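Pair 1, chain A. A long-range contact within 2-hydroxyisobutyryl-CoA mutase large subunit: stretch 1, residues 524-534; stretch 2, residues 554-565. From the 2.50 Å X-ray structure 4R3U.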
# COMPACT_ATOMS: atom_id res chain seq x y z
N MET A 524 0.44 -6.44 -54.35
CA MET A 524 1.11 -6.90 -53.15
C MET A 524 0.12 -7.66 -52.24
O MET A 524 0.54 -8.58 -51.53
CB MET A 524 1.72 -5.73 -52.39
CG MET A 524 3.09 -5.31 -52.87
SD MET A 524 3.74 -3.95 -51.85
CE MET A 524 5.41 -3.88 -52.45
N LEU A 525 -1.18 -7.28 -52.26
CA LEU A 525 -2.22 -7.97 -51.50
C LEU A 525 -2.46 -9.36 -52.11
O LEU A 525 -2.64 -10.33 -51.37
CB LEU A 525 -3.54 -7.15 -51.46
CG LEU A 525 -3.56 -5.93 -50.52
CD1 LEU A 525 -4.80 -5.12 -50.72
CD2 LEU A 525 -3.40 -6.34 -49.04
N ASP A 526 -2.41 -9.46 -53.45
CA ASP A 526 -2.56 -10.72 -54.17
C ASP A 526 -1.36 -11.62 -53.88
O ASP A 526 -1.50 -12.84 -53.84
CB ASP A 526 -2.70 -10.49 -55.68
CG ASP A 526 -3.97 -9.83 -56.18
OD1 ASP A 526 -4.95 -9.75 -55.40
OD2 ASP A 526 -4.01 -9.45 -57.37
N GLN A 527 -0.17 -11.01 -53.67
CA GLN A 527 1.04 -11.74 -53.32
C GLN A 527 0.88 -12.26 -51.88
O GLN A 527 1.28 -13.39 -51.60
CB GLN A 527 2.29 -10.86 -53.41
CG GLN A 527 2.79 -10.54 -54.80
CD GLN A 527 3.71 -9.34 -54.75
OE1 GLN A 527 3.43 -8.30 -55.37
NE2 GLN A 527 4.79 -9.42 -53.99
N LEU A 528 0.29 -11.46 -50.99
CA LEU A 528 0.05 -11.85 -49.60
C LEU A 528 -0.83 -13.12 -49.45
O LEU A 528 -0.50 -13.99 -48.64
CB LEU A 528 -0.47 -10.68 -48.76
CG LEU A 528 -0.38 -10.86 -47.25
CD1 LEU A 528 1.06 -10.67 -46.75
CD2 LEU A 528 -1.35 -9.93 -46.57
N VAL A 529 -1.89 -13.23 -50.26
CA VAL A 529 -2.77 -14.40 -50.31
C VAL A 529 -1.93 -15.66 -50.68
O VAL A 529 -2.11 -16.72 -50.06
CB VAL A 529 -3.92 -14.15 -51.33
CG1 VAL A 529 -4.58 -15.46 -51.78
CG2 VAL A 529 -4.96 -13.19 -50.76
N ALA A 530 -1.02 -15.54 -51.66
CA ALA A 530 -0.15 -16.62 -52.11
C ALA A 530 0.83 -17.07 -51.00
O ALA A 530 1.09 -18.27 -50.86
CB ALA A 530 0.62 -16.19 -53.35
N VAL A 531 1.35 -16.10 -50.22
CA VAL A 531 2.25 -16.33 -49.09
C VAL A 531 1.44 -16.99 -47.97
O VAL A 531 1.93 -17.93 -47.35
CB VAL A 531 2.91 -15.00 -48.62
CG1 VAL A 531 3.67 -15.19 -47.31
CG2 VAL A 531 3.81 -14.42 -49.70
N ALA A 532 0.18 -16.52 -47.74
CA ALA A 532 -0.72 -17.07 -46.72
C ALA A 532 -1.17 -18.49 -47.08
O ALA A 532 -1.32 -19.32 -46.20
CB ALA A 532 -1.92 -16.17 -46.52
N LYS A 533 -1.32 -18.78 -48.40
CA LYS A 533 -1.70 -20.11 -48.90
C LYS A 533 -0.61 -21.16 -48.65
O LYS A 533 -0.91 -22.36 -48.68
CB LYS A 533 -2.12 -20.06 -50.38
CG LYS A 533 -3.57 -19.66 -50.60
CD LYS A 533 -3.93 -19.88 -52.07
CE LYS A 533 -5.34 -19.50 -52.42
NZ LYS A 533 -6.32 -20.55 -52.01
N ASP A 534 0.63 -20.72 -48.41
CA ASP A 534 1.74 -21.62 -48.11
C ASP A 534 2.02 -21.49 -46.61
O ASP A 534 2.57 -20.47 -46.17
CB ASP A 534 2.98 -21.25 -48.94
CG ASP A 534 4.16 -22.21 -48.84
OD1 ASP A 534 4.15 -23.08 -47.95
OD2 ASP A 534 5.09 -22.09 -49.67
N GLY A 554 -7.11 -2.72 -42.53
CA GLY A 554 -8.33 -3.21 -43.17
C GLY A 554 -8.07 -3.83 -44.53
O GLY A 554 -8.62 -4.89 -44.82
N ASP A 555 -7.20 -3.21 -45.35
CA ASP A 555 -6.84 -3.74 -46.68
C ASP A 555 -6.26 -5.16 -46.53
O ASP A 555 -6.73 -6.09 -47.20
CB ASP A 555 -5.77 -2.86 -47.38
CG ASP A 555 -6.18 -1.47 -47.84
OD1 ASP A 555 -7.34 -1.29 -48.26
OD2 ASP A 555 -5.32 -0.58 -47.83
N ILE A 556 -5.28 -5.31 -45.61
CA ILE A 556 -4.55 -6.53 -45.25
C ILE A 556 -5.48 -7.57 -44.63
O ILE A 556 -5.51 -8.71 -45.11
CB ILE A 556 -3.28 -6.22 -44.38
CG1 ILE A 556 -2.32 -5.22 -45.13
CG2 ILE A 556 -2.53 -7.50 -44.00
CD1 ILE A 556 -1.31 -4.48 -44.23
N VAL A 557 -6.24 -7.17 -43.58
CA VAL A 557 -7.19 -8.01 -42.84
C VAL A 557 -8.30 -8.57 -43.75
O VAL A 557 -8.55 -9.79 -43.72
CB VAL A 557 -7.74 -7.31 -41.57
CG1 VAL A 557 -9.05 -7.92 -41.07
CG2 VAL A 557 -6.69 -7.28 -40.45
N GLU A 558 -8.95 -7.69 -44.55
CA GLU A 558 -10.05 -8.09 -45.44
C GLU A 558 -9.64 -9.04 -46.51
O GLU A 558 -10.35 -10.02 -46.75
CB GLU A 558 -10.80 -6.89 -46.02
CG GLU A 558 -11.60 -6.14 -44.98
CD GLU A 558 -12.57 -6.95 -44.14
OE1 GLU A 558 -13.49 -7.57 -44.71
OE2 GLU A 558 -12.41 -6.94 -42.89
N LYS A 559 -8.47 -8.79 -47.15
CA LYS A 559 -7.91 -9.64 -48.20
C LYS A 559 -7.74 -11.10 -47.69
O LYS A 559 -8.13 -12.04 -48.38
CB LYS A 559 -6.56 -9.07 -48.68
CG LYS A 559 -6.02 -9.73 -49.93
CD LYS A 559 -6.82 -9.31 -51.15
CE LYS A 559 -6.36 -9.99 -52.41
NZ LYS A 559 -7.11 -9.48 -53.59
N LEU A 560 -7.21 -11.26 -46.45
CA LEU A 560 -6.97 -12.57 -45.83
C LEU A 560 -8.23 -13.30 -45.37
O LEU A 560 -8.22 -14.54 -45.34
CB LEU A 560 -5.85 -12.54 -44.77
CG LEU A 560 -4.46 -12.08 -45.25
CD1 LEU A 560 -3.46 -12.14 -44.11
CD2 LEU A 560 -3.94 -12.93 -46.42
N LYS A 561 -9.34 -12.56 -45.09
CA LYS A 561 -10.64 -13.13 -44.73
C LYS A 561 -11.23 -13.96 -45.91
O LYS A 561 -11.90 -14.96 -45.68
CB LYS A 561 -11.64 -12.04 -44.34
CG LYS A 561 -11.54 -11.60 -42.89
CD LYS A 561 -12.46 -10.43 -42.65
CE LYS A 561 -12.49 -10.00 -41.21
NZ LYS A 561 -13.20 -8.71 -41.04
N GLY A 562 -10.92 -13.54 -47.14
CA GLY A 562 -11.32 -14.21 -48.38
C GLY A 562 -10.82 -15.64 -48.53
O GLY A 562 -11.49 -16.46 -49.16
N ILE A 563 -9.64 -15.96 -47.94
CA ILE A 563 -9.07 -17.32 -47.97
C ILE A 563 -9.22 -18.09 -46.63
O ILE A 563 -9.22 -19.32 -46.63
CB ILE A 563 -7.62 -17.40 -48.55
CG1 ILE A 563 -6.60 -16.62 -47.69
CG2 ILE A 563 -7.56 -17.00 -50.03
CD1 ILE A 563 -5.30 -17.35 -47.51
N TRP A 564 -9.32 -17.35 -45.51
CA TRP A 564 -9.38 -17.93 -44.16
C TRP A 564 -10.74 -17.92 -43.48
O TRP A 564 -11.00 -18.76 -42.61
CB TRP A 564 -8.34 -17.25 -43.25
CG TRP A 564 -6.92 -17.65 -43.53
CD1 TRP A 564 -6.51 -18.79 -44.16
CD2 TRP A 564 -5.74 -16.94 -43.15
NE1 TRP A 564 -5.14 -18.83 -44.21
CE2 TRP A 564 -4.63 -17.70 -43.59
CE3 TRP A 564 -5.49 -15.74 -42.46
CZ2 TRP A 564 -3.30 -17.30 -43.38
CZ3 TRP A 564 -4.18 -15.33 -42.26
CH2 TRP A 564 -3.10 -16.10 -42.73
N GLY A 565 -11.58 -16.96 -43.84
CA GLY A 565 -12.89 -16.80 -43.21
C GLY A 565 -12.74 -16.09 -41.89
O GLY A 565 -11.71 -15.48 -41.61

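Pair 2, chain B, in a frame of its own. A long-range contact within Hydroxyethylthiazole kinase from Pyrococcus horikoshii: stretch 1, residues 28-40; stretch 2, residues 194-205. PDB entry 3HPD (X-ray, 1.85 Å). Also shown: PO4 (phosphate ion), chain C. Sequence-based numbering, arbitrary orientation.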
# COMPACT_ATOMS: atom_id res chain seq x y z
N ASN B 28 -4.50 -1.19 0.71
CA ASN B 28 -4.27 -2.32 1.60
C ASN B 28 -4.89 -2.11 2.97
O ASN B 28 -5.50 -2.98 3.58
CB ASN B 28 -2.77 -2.52 1.77
CG ASN B 28 -2.44 -3.75 2.57
OD1 ASN B 28 -2.25 -3.69 3.79
ND2 ASN B 28 -2.39 -4.88 1.89
N THR B 29 -4.68 -0.90 3.44
CA THR B 29 -5.11 -0.43 4.72
C THR B 29 -6.64 -0.55 4.94
O THR B 29 -7.09 -1.12 5.95
CB THR B 29 -4.53 1.00 4.83
OG1 THR B 29 -3.55 1.04 5.88
CG2 THR B 29 -5.57 1.99 4.98
N THR B 30 -7.45 -0.07 4.00
CA THR B 30 -8.90 -0.17 4.16
C THR B 30 -9.41 -1.60 3.93
O THR B 30 -10.42 -2.01 4.51
CB THR B 30 -9.66 0.79 3.21
OG1 THR B 30 -9.31 0.51 1.85
CG2 THR B 30 -9.30 2.24 3.53
N ALA B 31 -8.69 -2.36 3.11
CA ALA B 31 -9.07 -3.74 2.84
C ALA B 31 -8.89 -4.55 4.13
O ALA B 31 -9.76 -5.33 4.50
CB ALA B 31 -8.20 -4.33 1.74
N ASN B 32 -7.76 -4.35 4.80
CA ASN B 32 -7.50 -5.06 6.04
C ASN B 32 -8.39 -4.59 7.18
O ASN B 32 -8.69 -5.36 8.09
CB ASN B 32 -6.03 -4.95 6.43
CG ASN B 32 -5.16 -5.94 5.68
OD1 ASN B 32 -5.59 -7.06 5.41
ND2 ASN B 32 -3.94 -5.53 5.34
N ALA B 33 -8.82 -3.33 7.14
CA ALA B 33 -9.70 -2.82 8.17
C ALA B 33 -11.04 -3.55 8.02
O ALA B 33 -11.64 -3.98 9.01
CB ALA B 33 -9.89 -1.31 8.03
N LEU B 34 -11.51 -3.69 6.78
CA LEU B 34 -12.76 -4.38 6.53
C LEU B 34 -12.69 -5.85 6.93
O LEU B 34 -13.61 -6.37 7.54
CB LEU B 34 -13.15 -4.25 5.04
CG LEU B 34 -13.85 -2.94 4.67
CD1 LEU B 34 -13.82 -2.73 3.17
CD2 LEU B 34 -15.28 -2.98 5.19
N LEU B 35 -11.58 -6.51 6.59
CA LEU B 35 -11.44 -7.92 6.96
C LEU B 35 -11.41 -8.11 8.48
O LEU B 35 -12.01 -9.05 9.00
CB LEU B 35 -10.16 -8.51 6.34
CG LEU B 35 -10.17 -8.77 4.83
CD1 LEU B 35 -8.78 -9.18 4.39
CD2 LEU B 35 -11.19 -9.85 4.48
N ALA B 36 -10.72 -7.23 9.18
CA ALA B 36 -10.63 -7.33 10.64
C ALA B 36 -12.02 -7.17 11.27
O ALA B 36 -12.35 -7.88 12.22
CB ALA B 36 -9.68 -6.26 11.19
N LEU B 37 -12.82 -6.25 10.74
CA LEU B 37 -14.16 -6.01 11.27
C LEU B 37 -15.07 -7.22 11.06
O LEU B 37 -15.94 -7.50 11.88
CB LEU B 37 -14.79 -4.79 10.60
CG LEU B 37 -16.20 -4.42 11.10
CD1 LEU B 37 -16.09 -3.77 12.47
CD2 LEU B 37 -16.87 -3.48 10.12
N GLY B 38 -14.88 -7.91 9.94
CA GLY B 38 -15.71 -9.07 9.65
C GLY B 38 -16.38 -9.00 8.29
O GLY B 38 -17.23 -9.83 7.97
N ALA B 39 -16.03 -8.00 7.49
CA ALA B 39 -16.61 -7.86 6.16
C ALA B 39 -15.59 -8.34 5.12
O ALA B 39 -14.50 -8.77 5.48
CB ALA B 39 -16.98 -6.40 5.90
N SER B 40 -15.96 -8.27 3.85
CA SER B 40 -15.07 -8.68 2.76
C SER B 40 -14.88 -7.53 1.79
O SER B 40 -15.85 -6.97 1.27
CB SER B 40 -15.65 -9.89 2.01
OG SER B 40 -15.74 -11.02 2.86
N GLY B 194 -9.58 8.36 8.39
CA GLY B 194 -10.94 8.74 8.07
C GLY B 194 -11.42 7.85 6.93
O GLY B 194 -12.60 7.51 6.84
N CYS B 195 -10.48 7.47 6.06
CA CYS B 195 -10.80 6.61 4.92
C CYS B 195 -11.15 5.21 5.43
O CYS B 195 -11.96 4.51 4.83
CB CYS B 195 -9.62 6.56 3.95
SG CYS B 195 -9.19 8.19 3.25
N MET B 196 -10.52 4.81 6.53
CA MET B 196 -10.82 3.50 7.11
C MET B 196 -12.26 3.54 7.59
O MET B 196 -13.01 2.58 7.41
CB MET B 196 -9.91 3.21 8.31
CG MET B 196 -8.45 2.97 7.95
SD MET B 196 -7.48 2.68 9.45
CE MET B 196 -5.98 2.00 8.76
N VAL B 197 -12.65 4.65 8.20
CA VAL B 197 -14.01 4.80 8.70
C VAL B 197 -15.03 4.76 7.56
O VAL B 197 -16.10 4.18 7.70
CB VAL B 197 -14.18 6.13 9.49
CG1 VAL B 197 -15.64 6.33 9.87
CG2 VAL B 197 -13.33 6.09 10.74
N ALA B 198 -14.69 5.37 6.43
CA ALA B 198 -15.59 5.36 5.28
C ALA B 198 -15.76 3.93 4.78
O ALA B 198 -16.87 3.51 4.45
CB ALA B 198 -15.03 6.24 4.16
N ALA B 199 -14.67 3.18 4.74
CA ALA B 199 -14.72 1.79 4.28
C ALA B 199 -15.56 0.94 5.24
O ALA B 199 -16.36 0.12 4.80
CB ALA B 199 -13.30 1.22 4.17
N LEU B 200 -15.37 1.14 6.54
CA LEU B 200 -16.13 0.38 7.53
C LEU B 200 -17.61 0.74 7.45
O LEU B 200 -18.48 -0.12 7.63
CB LEU B 200 -15.61 0.68 8.94
CG LEU B 200 -14.16 0.26 9.23
CD1 LEU B 200 -13.76 0.74 10.61
CD2 LEU B 200 -14.03 -1.25 9.12
N THR B 201 -17.89 2.01 7.18
CA THR B 201 -19.27 2.47 7.05
C THR B 201 -19.92 1.70 5.91
O THR B 201 -21.12 1.39 5.96
CB THR B 201 -19.32 3.98 6.75
OG1 THR B 201 -18.81 4.71 7.87
CG2 THR B 201 -20.75 4.43 6.47
N GLY B 202 -19.14 1.38 4.88
CA GLY B 202 -19.67 0.62 3.77
C GLY B 202 -20.20 -0.72 4.23
O GLY B 202 -21.23 -1.21 3.74
N ALA B 203 -19.51 -1.34 5.18
CA ALA B 203 -19.93 -2.63 5.71
C ALA B 203 -21.21 -2.47 6.55
O ALA B 203 -22.14 -3.25 6.42
CB ALA B 203 -18.82 -3.25 6.56
N PHE B 204 -21.24 -1.45 7.40
CA PHE B 204 -22.41 -1.21 8.24
C PHE B 204 -23.65 -0.82 7.45
O PHE B 204 -24.75 -1.26 7.76
CB PHE B 204 -22.10 -0.12 9.27
CG PHE B 204 -21.30 -0.61 10.44
CD1 PHE B 204 -21.90 -1.34 11.46
CD2 PHE B 204 -19.93 -0.35 10.52
CE1 PHE B 204 -21.16 -1.80 12.55
CE2 PHE B 204 -19.18 -0.81 11.61
CZ PHE B 204 -19.80 -1.53 12.62
N VAL B 205 -23.47 0.00 6.42
CA VAL B 205 -24.62 0.45 5.63
C VAL B 205 -25.23 -0.69 4.81
O VAL B 205 -26.37 -0.59 4.34
CB VAL B 205 -24.24 1.65 4.72
CG1 VAL B 205 -23.56 1.17 3.45
CG2 VAL B 205 -25.48 2.47 4.41
P PO4 C . -9.44 12.56 8.75
O1 PO4 C . -10.47 13.26 7.96
O2 PO4 C . -8.99 11.23 7.95
O3 PO4 C . -10.12 11.95 10.07
O4 PO4 C . -8.21 13.30 9.15

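Both pairs are two helices packed side by side, running in the same general direction. The angle between their axes is 45° in pair 1 and 44° in pair 2, with the same negative sign of crossing. The axes approach to 9.7 Å in pair 1 and 9.0 Å in pair 2. Fourteen central residues superpose with an RMSD of 0.5 Å on N, CA and C.

The best-matched side chains are Leu A560 and Leu B200, whose centres lie 0.1 Å apart. Both use the m,t rotamer. In both, CA-to-CB points sideways, but the end of the side chain comes nearer the other helix. Leu A560 CD2 reaches Ala A532 CB at 3.8 Å. Leu B200 CD2 reaches Leu B37 CD2 at 3.7 Å.

Ala A532 matches Leu B37. In pair 1 the small alanine meets large partners: Ala A532 CB lies 3.7 Å from Ile A563 CD1 and 3.6 Å from Trp A564 CZ2. In pair 2 the leucine does the reaching. Leu B37 CD2 lies 4.1 Å from Ala B203 CB and 3.8 Å from Phe B204 CE2. Ala B203 matches Ile A563, and Phe B204 matches Trp A564. Against one partner the sizes are traded: Ala A532 faces Ile A563 in pair 1, and Leu B37 faces Ala B203 in pair 2. An aromatic ring is kept at the last matched position, Trp A564 and Phe B204.

Val A529 matches Leu B34. Val A529 CG1 touches Ile A563 CG2 at 3.8 Å. The longer Leu B34 touches the shorter Ala B203, CD2 to CB, also at 3.8 Å.

Lys A559 and Ala B199 both point toward the other helix, with different results. The lysine lays its aliphatic part on the first helix: Lys A559 CG lies 3.7 Å from Val A529 CG2. Lys A559 NZ forms a salt bridge with Asp A526 OD1 at 2.8 Å, which is also a hydrogen bond. Asp A526 has CA-to-CB directed away, yet its end comes nearer. Asp A526 matches Ala B31, which carries no charge and makes no contact with the other stretch. Ala B199 CB instead packs on Thr B30 CB at 3.8 Å. Pair 2 has no hydrogen bond between its stretches.

Thr B30 matches Leu A525. Leu A525 CD2 lies 3.8 Å from Asp A555 O; Thr B30 CG2 lies 3.7 Å from Cys B195 O.

Glycine is shared at Gly A562 and Gly B202. Neither touches the other stretch.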